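Local coordinates for RidA family protein (Psychrobacter sp. MES7-P7E, PDB 6L8P) that probably hydrolyses reactive enamine and imine intermediates to ketoacids and ammonia, as a cold-adapted member of the RidA family, at residues K68-Q73 against G134-I139. The protein carries 1 engineered substitution. Sequence-based numbering, arbitrary orientation.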
ATOM      1  N   LYS A  68      18.722 -12.422   3.256  1.00 11.60           N
ATOM      2  CA  LYS A  68      18.499 -13.238   2.061  1.00 13.01           C
ATOM      3  C   LYS A  68      17.577 -14.415   2.355  1.00 12.81           C
ATOM      4  O   LYS A  68      16.653 -14.715   1.583  1.00 12.40           O
ATOM      5  CB  LYS A  68      19.839 -13.745   1.508  1.00 14.43           C
ATOM      6  CG  LYS A  68      19.659 -14.407   0.144  1.00 19.78           C
ATOM      7  CD  LYS A  68      21.012 -14.498  -0.571  1.00 26.13           C
ATOM      8  CE  LYS A  68      20.958 -15.510  -1.679  1.00 39.02           C
ATOM      9  NZ  LYS A  68      22.299 -16.155  -1.849  1.00 61.38           N
ATOM     10  N   ALA A  69      17.841 -15.114   3.463  1.00 12.72           N
ATOM     11  CA  ALA A  69      17.031 -16.264   3.825  1.00 13.04           C
ATOM     12  C   ALA A  69      15.593 -15.852   4.129  1.00 12.99           C
ATOM     13  O   ALA A  69      14.646 -16.544   3.742  1.00 11.69           O
ATOM     14  CB  ALA A  69      17.665 -16.976   5.020  1.00 14.94           C
ATOM     15  N   GLN A  70      15.414 -14.713   4.807  1.00 11.55           N
ATOM     16  CA  GLN A  70      14.050 -14.238   5.038  1.00 10.33           C
ATOM     17  C   GLN A  70      13.356 -13.876   3.738  1.00 10.69           C
ATOM     18  O   GLN A  70      12.177 -14.196   3.567  1.00 10.44           O
ATOM     19  CB  GLN A  70      14.046 -13.023   5.971  1.00  9.56           C
ATOM     20  CG  GLN A  70      14.241 -13.440   7.432  1.00 10.12           C
ATOM     21  CD  GLN A  70      14.193 -12.289   8.399  1.00  9.99           C
ATOM     22  OE1 GLN A  70      13.433 -11.339   8.224  1.00 10.80           O
ATOM     23  NE2 GLN A  70      15.025 -12.346   9.430  1.00 11.42           N
ATOM     24  N   ALA A  71      14.065 -13.215   2.803  1.00 10.68           N
ATOM     25  CA  ALA A  71      13.433 -12.858   1.522  1.00  8.93           C
ATOM     26  C   ALA A  71      13.045 -14.100   0.702  1.00  9.20           C
ATOM     27  O   ALA A  71      11.954 -14.153   0.100  1.00 10.69           O
ATOM     28  CB  ALA A  71      14.371 -11.958   0.712  1.00 10.67           C
ATOM     29  N   GLU A  72      13.933 -15.102   0.656  1.00 11.27           N
ATOM     30  CA  GLU A  72      13.600 -16.343  -0.019  1.00 12.06           C
ATOM     31  C   GLU A  72      12.392 -17.006   0.622  1.00 10.59           C
ATOM     32  O   GLU A  72      11.525 -17.544  -0.080  1.00 12.35           O
ATOM     33  CB  GLU A  72      14.809 -17.284   0.006  1.00 11.40           C
ATOM     34  CG  GLU A  72      15.944 -16.715  -0.836  1.00 16.02           C
ATOM     35  CD  GLU A  72      17.257 -17.487  -0.735  1.00 43.72           C
ATOM     36  OE1 GLU A  72      17.448 -18.258   0.231  1.00 41.43           O
ATOM     37  OE2 GLU A  72      18.113 -17.303  -1.632  1.00 49.35           O
ATOM     38  N   GLN A  73      12.330 -16.986   1.967  1.00  9.80           N
ATOM     39  CA  GLN A  73      11.206 -17.586   2.672  1.00 11.71           C
ATOM     40  C   GLN A  73       9.914 -16.814   2.422  1.00  9.30           C
ATOM     41  O   GLN A  73       8.849 -17.413   2.258  1.00 10.53           O
ATOM     42  CB  GLN A  73      11.527 -17.643   4.167  1.00 11.13           C
ATOM     43  CG  GLN A  73      10.413 -18.334   5.004  1.00 11.22           C
ATOM     44  CD  GLN A  73      10.328 -19.824   4.677  1.00 13.39           C
ATOM     45  OE1 GLN A  73      11.347 -20.534   4.785  1.00 17.83           O
ATOM     46  NE2 GLN A  73       9.194 -20.278   4.183  1.00 13.57           N
ATOM     47  N   GLY A 134      10.283  -8.334  14.508  1.00 11.74           N
ATOM     48  CA  GLY A 134      11.679  -8.083  14.212  1.00 10.92           C
ATOM     49  C   GLY A 134      12.120  -8.578  12.855  1.00 12.41           C
ATOM     50  O   GLY A 134      13.328  -8.676  12.615  1.00 13.03           O
ATOM     51  N   GLY A 135      11.193  -8.872  11.961  1.00 10.74           N
ATOM     52  CA  GLY A 135      11.572  -9.197  10.588  1.00  8.50           C
ATOM     53  C   GLY A 135      12.302  -8.043   9.906  1.00  9.58           C
ATOM     54  O   GLY A 135      12.221  -6.881  10.313  1.00 11.14           O
ATOM     55  N   VAL A 136      13.076  -8.385   8.862  1.00  8.34           N
ATOM     56  CA  VAL A 136      13.772  -7.358   8.076  1.00  9.47           C
ATOM     57  C   VAL A 136      13.188  -7.185   6.683  1.00  9.69           C
ATOM     58  O   VAL A 136      13.656  -6.312   5.936  1.00  9.66           O
ATOM     59  CB  VAL A 136      15.292  -7.620   7.986  1.00 11.27           C
ATOM     60  CG1 VAL A 136      15.850  -7.615   9.393  1.00 12.64           C
ATOM     61  CG2 VAL A 136      15.611  -8.921   7.298  1.00 10.80           C
ATOM     62  N   VAL A 137      12.161  -7.934   6.315  1.00  7.13           N
ATOM     63  CA  VAL A 137      11.506  -7.750   5.012  1.00  7.74           C
ATOM     64  C   VAL A 137      10.063  -8.246   5.120  1.00  9.76           C
ATOM     65  O   VAL A 137       9.799  -9.322   5.672  1.00 10.16           O
ATOM     66  CB  VAL A 137      12.286  -8.472   3.871  1.00  8.07           C
ATOM     67  CG1 VAL A 137      12.502  -9.960   4.173  1.00 11.23           C
ATOM     68  CG2 VAL A 137      11.515  -8.311   2.552  1.00 11.87           C
ATOM     69  N   GLU A 138       9.119  -7.448   4.602  1.00  8.25           N
ATOM     70  CA  GLU A 138       7.716  -7.833   4.489  1.00  7.44           C
ATOM     71  C   GLU A 138       7.284  -7.531   3.061  1.00  9.09           C
ATOM     72  O   GLU A 138       7.630  -6.470   2.541  1.00 10.38           O
ATOM     73  CB  GLU A 138       6.833  -7.021   5.486  1.00  8.03           C
ATOM     74  CG  GLU A 138       5.369  -7.341   5.378  1.00 10.15           C
ATOM     75  CD  GLU A 138       4.551  -6.626   6.458  1.00 16.21           C
ATOM     76  OE1 GLU A 138       5.133  -6.124   7.460  1.00 13.71           O
ATOM     77  OE2 GLU A 138       3.306  -6.559   6.340  1.00 11.85           O
ATOM     78  N   ILE A 139       6.573  -8.456   2.408  1.00  8.43           N
ATOM     79  CA  ILE A 139       6.113  -8.213   1.042  1.00  7.43           C
ATOM     80  C   ILE A 139       4.640  -8.515   0.975  1.00  7.12           C
ATOM     81  O   ILE A 139       4.205  -9.590   1.397  1.00  9.54           O
ATOM     82  CB  ILE A 139       6.895  -9.060   0.020  1.00  7.91           C
ATOM     83  CG1 ILE A 139       8.398  -8.734   0.120  1.00  9.00           C
ATOM     84  CG2 ILE A 139       6.320  -8.819  -1.399  1.00  8.92           C
ATOM     85  CD1 ILE A 139       9.283  -9.471  -0.944  1.00 10.82           C
TER
HETATM   86  O   HOH W   1      10.804 -11.080   7.461  1.00 10.54           O
HETATM   87  O   HOH W   2      15.134 -10.560  11.815  1.00 14.94           O
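Gln70, on the first turns of helix 67-84, reaches across to the loop that leads into strand 137-144 and meets its backbone with a side-chain amide. The helix packs here on the mixed sheet, as in the RidA (YjgF) family fold. CG lies beside the backbone N (chi1 -78°) and the chain is extended beyond it, which carries the amide out to Gly135 and Val136. Val136 N donates to Gln70 OE1 at 3.0 Å. The bond is nearly straight (177° at the hydrogen), the donor tilted 15° from the carbonyl plane. The same oxygen accepts a second hydrogen bond, from a water whose oxygen lies 2.7 Å from OE1 and which also donates to Val137 O. NE2 donates to Arg64 O and to a second water, which passes a bond on to Gly134 O; bonds at both ends of the amide should hold it against turning about the CG-CD bond. CG2 of Val136 lies against the amide, 3.8 Å from Gln70 CD, the two side chains crossing at about a right angle. CG1 of Val137 comes within 3.9 Å of Gln70 CB. That methyl also packs beside Ala71, 3.9 Å from Ala71 N and 4.4 Å from Ala71 CB. The CA atoms of Ala71 and Val137 are 6.5 Å apart, consistent with the small side chain there. Val111 of helix 105-115 also touches Ala71. A leucine at Gln70 would probably leave Val136 N and both waters without their amide partner. The buried amide thus supplies backbone-like hydrogen bonding to the loop and the strand's first residue, with the apolar packing of Val137 on Ala71 alongside.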